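PDB 3EXA: tRNA delta(2)-isopentenylpyrophosphate transferase, which probably transfers a dimethylallyl group from dimethylallyl diphosphate onto the adenine at position 37 of tRNAs that read codons beginning with uridine. Local coordinates for residues 29-34 and 56-61; 37-42 and 63-68; 75-80 and 106-111. All blocks are in the same frame, centred on the assembly; numbering follows the deposited sequence.

From the N terminus, the chain runs along strand 29-33, through the loop holding 37-42 and helix 52-55, into strand 60-61, where interaction 1 closes the first loop at the edge of the parallel sheet. Residues 63-68 then return to 37-42 in interaction 2, so the two contacts cross, their segments alternating along the sequence. They also touch, Ser-33 packing on Ile-63 and Gln-38. Interaction 3 follows in series: helix 74-90 leads by way of strand 94-98 to helix 102-110, and 106-111 comes back against 75-80. Phe-77 reaches the end of strand 29-33 at Ser-33, while Leu-80 meets Ile-65 of interaction 2, joining helix, sheet edge and loops.

Interaction 1: 29-34 and 56-61; sequences GEVISG and DGVPHH
Val-31 and His-60 face each other in a parallel pairing of strands 29-33 and 60-61, with Ile-32 and His-61 the next pair along. Backbone bonds set the register. Val-31 N donates to Pro-59 O at 2.9 Å, and His-61 N donates to Val-31 O at 2.9 Å. Further along, Ser-33 N makes a longer bond of 3.2 Å to His-61 O. Proline suits position 59, since the pairing uses its carbonyl and asks for no N-H from it.

A side-chain bond adds to these. His-61 ND1 gives Val-31 O a second donor at 3.2 Å; the oxygen lies in the imidazole plane, while the nitrogen stands well above the carbonyl plane. CG of His-61 stands anti to the carbonyl carbon (chi1 -50°), and the ring meets the neighbouring strand by its edge, ND1 at Val-31 O and His-61 CE1 3.1 Å from Glu-30 OE1. That carboxylate is held by salt bridges to Arg-91 and Arg-93.

Apolar contacts fill in around the backbone pairing. Val-31 CB sits over the centre of the His-60 ring, 3.7 Å from its centroid, a CH-pi contact, and Val-31 CG2 reaches Val-58 CG1 at 3.9 Å. The beta-branched valine suits an extended strand and offers a compact surface to the flat ring. Elsewhere the CG of Glu-30 packs on Pro-59 CG at 3.6 Å, the two side chains crossing at about a right angle.

This is the edge of a P-loop NTPase-like sheet, joined through helix 52-55 as a beta-alpha-beta unit. The chemistry implies that one backbone oxygen, Val-31 O, takes two N-H groups of His-61, which requires a proton on ND1 and restrains the rotation of the ring. The charge of Glu-30 is largely met by its two arginines, and any effect on the imidazole is probably modest.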
loop_
_atom_site.group_PDB
_atom_site.type_symbol
_atom_site.label_atom_id
_atom_site.label_comp_id
_atom_site.label_asym_id
_atom_site.label_seq_id
_atom_site.Cartn_x
_atom_site.Cartn_y
_atom_site.Cartn_z
ATOM N N GLY A 29 9.774 -11.946 -38.507
ATOM C CA GLY A 29 9.547 -11.548 -37.128
ATOM C C GLY A 29 10.740 -11.624 -36.189
ATOM O O GLY A 29 11.803 -12.108 -36.572
ATOM N N GLU A 30 10.575 -11.124 -34.964
ATOM C CA GLU A 30 11.643 -11.169 -33.971
ATOM C C GLU A 30 11.117 -11.945 -32.773
ATOM O O GLU A 30 9.913 -11.944 -32.527
ATOM C CB GLU A 30 12.049 -9.765 -33.542
ATOM C CG GLU A 30 12.327 -8.840 -34.699
ATOM C CD GLU A 30 13.115 -7.618 -34.278
ATOM O OE1 GLU A 30 12.986 -7.192 -33.113
ATOM O OE2 GLU A 30 13.866 -7.079 -35.113
ATOM N N VAL A 31 11.991 -12.608 -32.021
ATOM C CA VAL A 31 11.498 -13.383 -30.886
ATOM C C VAL A 31 11.732 -12.767 -29.529
ATOM O O VAL A 31 12.835 -12.321 -29.212
ATOM C CB VAL A 31 12.106 -14.809 -30.823
ATOM C CG1 VAL A 31 11.526 -15.551 -29.622
ATOM C CG2 VAL A 31 11.832 -15.574 -32.104
ATOM N N ILE A 32 10.688 -12.745 -28.718
ATOM C CA ILE A 32 10.823 -12.240 -27.365
ATOM C C ILE A 32 10.747 -13.479 -26.490
ATOM O O ILE A 32 9.719 -14.168 -26.469
ATOM C CB ILE A 32 9.689 -11.310 -26.968
ATOM C CG1 ILE A 32 9.585 -10.155 -27.967
ATOM C CG2 ILE A 32 9.946 -10.793 -25.560
ATOM C CD1 ILE A 32 8.440 -9.214 -27.672
ATOM N N SER A 33 11.838 -13.764 -25.782
ATOM C CA SER A 33 11.919 -14.927 -24.910
ATOM C C SER A 33 10.991 -14.770 -23.723
ATOM O O SER A 33 11.083 -13.792 -22.985
ATOM C CB SER A 33 13.350 -15.125 -24.407
ATOM O OG SER A 33 13.405 -16.213 -23.488
ATOM N N GLY A 34 10.091 -15.729 -23.545
ATOM C CA GLY A 34 9.167 -15.652 -22.429
ATOM C C GLY A 34 9.630 -16.466 -21.236
ATOM O O GLY A 34 8.960 -16.492 -20.206
ATOM N N ASP A 56 19.483 -18.954 -35.810
ATOM C CA ASP A 56 19.644 -18.926 -37.249
ATOM C C ASP A 56 19.253 -17.567 -37.812
ATOM O O ASP A 56 18.343 -17.460 -38.630
ATOM C CB ASP A 56 18.802 -20.041 -37.874
ATOM C CG ASP A 56 19.187 -20.334 -39.313
ATOM O OD1 ASP A 56 20.380 -20.191 -39.655
ATOM O OD2 ASP A 56 18.298 -20.728 -40.100
ATOM N N GLY A 57 19.937 -16.521 -37.351
ATOM C CA GLY A 57 19.661 -15.179 -37.842
ATOM C C GLY A 57 18.521 -14.419 -37.189
ATOM O O GLY A 57 18.567 -13.190 -37.092
ATOM N N VAL A 58 17.492 -15.135 -36.754
ATOM C CA VAL A 58 16.361 -14.481 -36.119
ATOM C C VAL A 58 16.829 -13.822 -34.835
ATOM O O VAL A 58 17.503 -14.443 -34.014
ATOM C CB VAL A 58 15.244 -15.480 -35.775
ATOM C CG1 VAL A 58 14.080 -14.744 -35.124
ATOM C CG2 VAL A 58 14.783 -16.203 -37.032
ATOM N N PRO A 59 16.497 -12.543 -34.651
ATOM C CA PRO A 59 16.899 -11.822 -33.440
ATOM C C PRO A 59 16.065 -12.189 -32.207
ATOM O O PRO A 59 14.837 -12.314 -32.282
ATOM C CB PRO A 59 16.723 -10.360 -33.838
ATOM C CG PRO A 59 15.570 -10.425 -34.793
ATOM C CD PRO A 59 15.910 -11.625 -35.638
ATOM N N HIS A 60 16.744 -12.366 -31.079
ATOM C CA HIS A 60 16.070 -12.711 -29.843
ATOM C C HIS A 60 16.327 -11.698 -28.737
ATOM O O HIS A 60 17.445 -11.203 -28.572
ATOM C CB HIS A 60 16.488 -14.113 -29.387
ATOM C CG HIS A 60 16.002 -15.203 -30.282
ATOM N ND1 HIS A 60 15.509 -16.400 -29.803
ATOM C CD2 HIS A 60 15.937 -15.290 -31.633
ATOM C CE1 HIS A 60 15.163 -17.171 -30.814
ATOM N NE2 HIS A 60 15.416 -16.517 -31.939
ATOM N N HIS A 61 15.284 -11.396 -27.972
ATOM C CA HIS A 61 15.396 -10.428 -26.892
ATOM C C HIS A 61 15.144 -11.007 -25.510
ATOM O O HIS A 61 14.467 -12.027 -25.357
ATOM C CB HIS A 61 14.411 -9.281 -27.114
ATOM C CG HIS A 61 14.476 -8.678 -28.481
ATOM N ND1 HIS A 61 13.981 -9.313 -29.597
ATOM C CD2 HIS A 61 15.000 -7.508 -28.911
ATOM C CE1 HIS A 61 14.199 -8.561 -30.661
ATOM N NE2 HIS A 61 14.817 -7.462 -30.272
#

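Interaction 2: 37-42 and 63-68; sequences MQVYRG and IDIKDP
Tyr-40 and Lys-66 form a single backbone bridge between two loops that otherwise lack regular structure. Asp-64 N donates to Gln-38 O at 3.1 Å, on a lone pair in the carbonyl plane. Val-39 O is gripped twice: Ile-65 N approaches at 2.8 Å on a lone pair, and Lys-66 N at 3.1 Å from above the carbonyl plane. Arg-41 N returns a bond of 3.3 Å to Lys-66 O, which also receives a CA-H...O contact from Tyr-40. Asp-64 has positive phi, and the chain turns there to present successive N-H groups to the other loop.

Among the side chains, Val-39 lays CB against Ile-65 CG1 at 3.7 Å, and its CG2 lies beside Lys-66 CB. The same Val-39 CG2 covers one face of the Tyr-40 ring, whose CD1 comes to 3.4 Å from Pro-68 CA, with Asp-67 O near the ring plane at its edge. The Tyr-40 hydroxyl bonds to Glu-70 O, so tyrosine supplies an apolar ring and a polar tip. The Arg-41 chain is extended from CG to NE, and its guanidinium lies across the opposite loop, where Asp-64 O lies 3.3 Å above one face. Asp-64 itself forms a salt bridge with Lys-49.

Residues 35-38 probably interact with substrate tRNA; Gln-38, the last of them, takes part in this contact through its carbonyl. The paired loops leave strands 29-33 and 60-61 and lead on to helices 52-55 and 74-90, with Gln-38 and Ile-63 packing on Ser-33 of strand 29-33.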
loop_
_atom_site.group_PDB
_atom_site.type_symbol
_atom_site.label_atom_id
_atom_site.label_comp_id
_atom_site.label_asym_id
_atom_site.label_seq_id
_atom_site.Cartn_x
_atom_site.Cartn_y
_atom_site.Cartn_z
HETATM N N MSE A 37 13.999 -17.824 -16.933
HETATM C CA MSE A 37 15.332 -18.305 -16.583
HETATM C C MSE A 37 16.383 -17.944 -17.619
HETATM O O MSE A 37 17.566 -17.867 -17.298
HETATM C CB MSE A 37 15.320 -19.819 -16.360
HETATM C CG MSE A 37 14.720 -20.221 -15.028
HETATM SE SE MSE A 37 15.640 -19.391 -13.507
HETATM C CE MSE A 37 14.244 -18.135 -12.951
ATOM N N GLN A 38 15.943 -17.718 -18.852
ATOM C CA GLN A 38 16.837 -17.361 -19.945
ATOM C C GLN A 38 17.477 -15.996 -19.735
ATOM O O GLN A 38 18.422 -15.647 -20.442
ATOM C CB GLN A 38 16.077 -17.313 -21.271
ATOM C CG GLN A 38 15.388 -18.596 -21.670
ATOM C CD GLN A 38 16.366 -19.670 -22.055
ATOM O OE1 GLN A 38 17.181 -20.099 -21.241
ATOM N NE2 GLN A 38 16.297 -20.112 -23.303
ATOM N N VAL A 39 16.964 -15.213 -18.789
ATOM C CA VAL A 39 17.520 -13.880 -18.564
ATOM C C VAL A 39 18.861 -13.899 -17.853
ATOM O O VAL A 39 19.697 -13.024 -18.083
ATOM C CB VAL A 39 16.555 -12.958 -17.745
ATOM C CG1 VAL A 39 15.134 -13.033 -18.319
ATOM C CG2 VAL A 39 16.587 -13.322 -16.266
ATOM N N TYR A 40 19.072 -14.906 -17.010
ATOM C CA TYR A 40 20.309 -15.012 -16.231
ATOM C C TYR A 40 21.521 -15.470 -17.021
ATOM O O TYR A 40 21.565 -16.590 -17.517
ATOM C CB TYR A 40 20.089 -15.953 -15.042
ATOM C CG TYR A 40 19.035 -15.460 -14.075
ATOM C CD1 TYR A 40 19.280 -14.357 -13.251
ATOM C CD2 TYR A 40 17.793 -16.069 -14.003
ATOM C CE1 TYR A 40 18.308 -13.874 -12.382
ATOM C CE2 TYR A 40 16.812 -15.596 -13.141
ATOM C CZ TYR A 40 17.075 -14.502 -12.335
ATOM O OH TYR A 40 16.104 -14.028 -11.478
ATOM N N ARG A 41 22.515 -14.602 -17.126
ATOM C CA ARG A 41 23.721 -14.957 -17.852
ATOM C C ARG A 41 24.669 -15.814 -17.032
ATOM O O ARG A 41 24.767 -15.665 -15.813
ATOM C CB ARG A 41 24.436 -13.700 -18.349
ATOM C CG ARG A 41 24.169 -12.485 -17.525
ATOM C CD ARG A 41 24.562 -11.267 -18.303
ATOM N NE ARG A 41 23.941 -10.083 -17.732
ATOM C CZ ARG A 41 24.055 -8.862 -18.237
ATOM N NH1 ARG A 41 24.775 -8.657 -19.333
ATOM N NH2 ARG A 41 23.445 -7.845 -17.644
ATOM N N GLY A 42 25.359 -16.718 -17.724
ATOM C CA GLY A 42 26.295 -17.622 -17.080
ATOM C C GLY A 42 25.613 -18.936 -16.755
ATOM O O GLY A 42 26.256 -19.887 -16.310
ATOM N N ILE A 63 17.458 -12.106 -23.380
ATOM C CA ILE A 63 18.335 -13.217 -23.079
ATOM C C ILE A 63 19.627 -12.637 -22.528
ATOM O O ILE A 63 20.211 -11.725 -23.122
ATOM C CB ILE A 63 18.680 -14.029 -24.327
ATOM C CG1 ILE A 63 17.407 -14.508 -25.009
ATOM C CG2 ILE A 63 19.538 -15.217 -23.939
ATOM C CD1 ILE A 63 16.653 -15.545 -24.238
ATOM N N ASP A 64 20.066 -13.158 -21.388
ATOM C CA ASP A 64 21.299 -12.692 -20.789
ATOM C C ASP A 64 21.258 -11.209 -20.445
ATOM O O ASP A 64 22.136 -10.454 -20.847
ATOM C CB ASP A 64 22.453 -12.991 -21.753
ATOM C CG ASP A 64 22.738 -14.470 -21.852
ATOM O OD1 ASP A 64 23.352 -14.921 -22.835
ATOM O OD2 ASP A 64 22.352 -15.199 -20.920
ATOM N N ILE A 65 20.251 -10.797 -19.682
ATOM C CA ILE A 65 20.105 -9.394 -19.297
ATOM C C ILE A 65 20.159 -9.151 -17.782
ATOM O O ILE A 65 20.120 -8.004 -17.330
ATOM C CB ILE A 65 18.767 -8.834 -19.790
ATOM C CG1 ILE A 65 17.635 -9.708 -19.245
ATOM C CG2 ILE A 65 18.741 -8.791 -21.310
ATOM C CD1 ILE A 65 16.265 -9.110 -19.416
ATOM N N LYS A 66 20.234 -10.222 -16.999
ATOM C CA LYS A 66 20.272 -10.109 -15.542
ATOM C C LYS A 66 21.285 -11.048 -14.892
ATOM O O LYS A 66 21.346 -12.229 -15.223
ATOM C CB LYS A 66 18.885 -10.401 -14.963
ATOM C CG LYS A 66 17.883 -9.275 -15.107
ATOM C CD LYS A 66 18.062 -8.266 -13.999
ATOM C CE LYS A 66 17.015 -7.185 -14.075
ATOM N NZ LYS A 66 17.167 -6.267 -12.921
ATOM N N ASP A 67 22.075 -10.517 -13.966
ATOM C CA ASP A 67 23.071 -11.311 -13.248
ATOM C C ASP A 67 22.336 -12.292 -12.334
ATOM O O ASP A 67 21.354 -11.927 -11.703
ATOM C CB ASP A 67 23.967 -10.389 -12.419
ATOM C CG ASP A 67 24.892 -11.153 -11.493
ATOM O OD1 ASP A 67 24.466 -11.500 -10.374
ATOM O OD2 ASP A 67 26.042 -11.418 -11.893
ATOM N N PRO A 68 22.813 -13.545 -12.237
ATOM C CA PRO A 68 22.167 -14.559 -11.391
ATOM C C PRO A 68 21.867 -14.178 -9.946
ATOM O O PRO A 68 21.127 -14.888 -9.267
ATOM C CB PRO A 68 23.093 -15.776 -11.509
ATOM C CG PRO A 68 24.411 -15.193 -11.954
ATOM C CD PRO A 68 24.016 -14.090 -12.889
#

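Interaction 3: 75-80 and 106-111; sequences ADFQDL and NAVIHQ
Phe-77 meets Val-108 where two helices of the P-loop NTPase-like alpha/beta fold pack together, 74-90 against 102-110. Their local axes approach to 9.3 Å and cross at -40°. The two side chains cross at about a right angle, and Val-108 CG2 is modelled 3.2 Å from Phe-77 CE1, shorter than normal contact, so the exact spacing is doubtful. A branched valine keeps that methyl close to its own helix. Beside this pair, Gln-78 points toward the other helix on an extended chain. Its OE1 is placed 2.8 Å from Ala-107 O, an unfavourable approach of two acceptors and therefore doubtful as modelled; alanine's CB adds little bulk here.

Further out, the Phe-77 ring also meets Tyr-104, and touches Leu-62 and Phe-72; Val-108 packs on Ala-81 and Ile-85 farther along helix 74-90. The buried aromatic ring is thus shared between the two helices and neighbouring loops.

Glutamine has a donor as well as an acceptor on its amide, and the donor is what positions it: Gln-78 NE2 is hydrogen-bonded to Phe-112 O, just beyond helix 102-110.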
loop_
_atom_site.group_PDB
_atom_site.type_symbol
_atom_site.label_atom_id
_atom_site.label_comp_id
_atom_site.label_asym_id
_atom_site.label_seq_id
_atom_site.Cartn_x
_atom_site.Cartn_y
_atom_site.Cartn_z
ATOM N N ALA A 75 6.497 -8.434 -13.301
ATOM C CA ALA A 75 6.388 -7.014 -13.593
ATOM C C ALA A 75 7.617 -6.537 -14.364
ATOM O O ALA A 75 7.489 -5.755 -15.302
ATOM C CB ALA A 75 6.235 -6.218 -12.303
ATOM N N ASP A 76 8.802 -7.005 -13.971
ATOM C CA ASP A 76 10.017 -6.608 -14.666
ATOM C C ASP A 76 9.893 -7.079 -16.114
ATOM O O ASP A 76 10.190 -6.337 -17.044
ATOM C CB ASP A 76 11.280 -7.241 -14.048
ATOM C CG ASP A 76 11.531 -6.812 -12.604
ATOM O OD1 ASP A 76 11.489 -5.595 -12.304
ATOM O OD2 ASP A 76 11.797 -7.708 -11.762
ATOM N N PHE A 77 9.449 -8.317 -16.306
ATOM C CA PHE A 77 9.310 -8.857 -17.654
ATOM C C PHE A 77 8.334 -8.051 -18.508
ATOM O O PHE A 77 8.648 -7.696 -19.645
ATOM C CB PHE A 77 8.857 -10.315 -17.605
ATOM C CG PHE A 77 8.525 -10.888 -18.954
ATOM C CD1 PHE A 77 7.219 -11.245 -19.266
ATOM C CD2 PHE A 77 9.509 -11.031 -19.925
ATOM C CE1 PHE A 77 6.897 -11.732 -20.529
ATOM C CE2 PHE A 77 9.192 -11.517 -21.192
ATOM C CZ PHE A 77 7.883 -11.868 -21.494
ATOM N N GLN A 78 7.159 -7.764 -17.954
ATOM C CA GLN A 78 6.126 -7.008 -18.650
ATOM C C GLN A 78 6.593 -5.608 -19.075
ATOM O O GLN A 78 6.301 -5.169 -20.189
ATOM C CB GLN A 78 4.883 -6.912 -17.757
ATOM C CG GLN A 78 3.713 -6.138 -18.357
ATOM C CD GLN A 78 2.532 -6.027 -17.397
ATOM O OE1 GLN A 78 1.825 -7.002 -17.148
ATOM N NE2 GLN A 78 2.326 -4.834 -16.841
ATOM N N ASP A 79 7.308 -4.906 -18.199
ATOM C CA ASP A 79 7.801 -3.569 -18.531
ATOM C C ASP A 79 8.853 -3.628 -19.651
ATOM O O ASP A 79 9.093 -2.632 -20.340
ATOM C CB ASP A 79 8.416 -2.868 -17.304
ATOM C CG ASP A 79 7.412 -2.635 -16.183
ATOM O OD1 ASP A 79 6.193 -2.563 -16.465
ATOM O OD2 ASP A 79 7.850 -2.505 -15.017
ATOM N N LEU A 80 9.489 -4.784 -19.831
ATOM C CA LEU A 80 10.490 -4.921 -20.890
ATOM C C LEU A 80 9.892 -5.471 -22.183
ATOM O O LEU A 80 10.312 -5.088 -23.270
ATOM C CB LEU A 80 11.638 -5.830 -20.438
ATOM C CG LEU A 80 12.608 -5.270 -19.391
ATOM C CD1 LEU A 80 13.513 -6.380 -18.915
ATOM C CD2 LEU A 80 13.421 -4.128 -19.988
ATOM N N ASN A 106 0.808 -14.459 -19.730
ATOM C CA ASN A 106 -0.499 -13.851 -19.474
ATOM C C ASN A 106 -0.395 -12.397 -19.081
ATOM O O ASN A 106 -1.263 -11.603 -19.420
ATOM C CB ASN A 106 -1.254 -14.593 -18.383
ATOM C CG ASN A 106 -1.778 -15.913 -18.855
ATOM O OD1 ASN A 106 -1.688 -16.238 -20.038
ATOM N ND2 ASN A 106 -2.340 -16.686 -17.941
ATOM N N ALA A 107 0.666 -12.047 -18.367
ATOM C CA ALA A 107 0.838 -10.673 -17.943
ATOM C C ALA A 107 1.065 -9.749 -19.134
ATOM O O ALA A 107 0.673 -8.587 -19.104
ATOM C CB ALA A 107 1.996 -10.576 -16.970
ATOM N N VAL A 108 1.696 -10.271 -20.182
ATOM C CA VAL A 108 1.983 -9.491 -21.386
ATOM C C VAL A 108 0.792 -9.417 -22.332
ATOM O O VAL A 108 0.469 -8.355 -22.851
ATOM C CB VAL A 108 3.159 -10.098 -22.171
ATOM C CG1 VAL A 108 3.227 -9.493 -23.563
ATOM C CG2 VAL A 108 4.452 -9.866 -21.415
ATOM N N ILE A 109 0.141 -10.551 -22.553
ATOM C CA ILE A 109 -0.973 -10.572 -23.473
ATOM C C ILE A 109 -2.226 -9.930 -22.914
ATOM O O ILE A 109 -3.184 -9.706 -23.652
ATOM C CB ILE A 109 -1.319 -11.999 -23.919
ATOM C CG1 ILE A 109 -1.854 -12.807 -22.738
ATOM C CG2 ILE A 109 -0.102 -12.666 -24.502
ATOM C CD1 ILE A 109 -2.389 -14.166 -23.161
ATOM N N HIS A 110 -2.231 -9.634 -21.619
ATOM C CA HIS A 110 -3.399 -9.019 -20.995
ATOM C C HIS A 110 -3.093 -7.642 -20.428
ATOM O O HIS A 110 -3.995 -6.934 -19.984
ATOM C CB HIS A 110 -3.946 -9.920 -19.882
ATOM C CG HIS A 110 -4.603 -11.167 -20.384
ATOM N ND1 HIS A 110 -4.222 -12.428 -19.971
ATOM C CD2 HIS A 110 -5.625 -11.352 -21.253
ATOM C CE1 HIS A 110 -4.981 -13.332 -20.562
ATOM N NE2 HIS A 110 -5.843 -12.706 -21.346
ATOM N N GLN A 111 -1.823 -7.259 -20.441
ATOM C CA GLN A 111 -1.433 -5.955 -19.917
ATOM C C GLN A 111 -1.952 -5.736 -18.496
ATOM O O GLN A 111 -2.489 -4.671 -18.190
ATOM C CB GLN A 111 -1.969 -4.838 -20.818
ATOM C CG GLN A 111 -1.267 -4.712 -22.142
ATOM C CD GLN A 111 0.222 -4.517 -21.980
ATOM O OE1 GLN A 111 0.963 -5.461 -21.691
ATOM N NE2 GLN A 111 0.673 -3.284 -22.157
#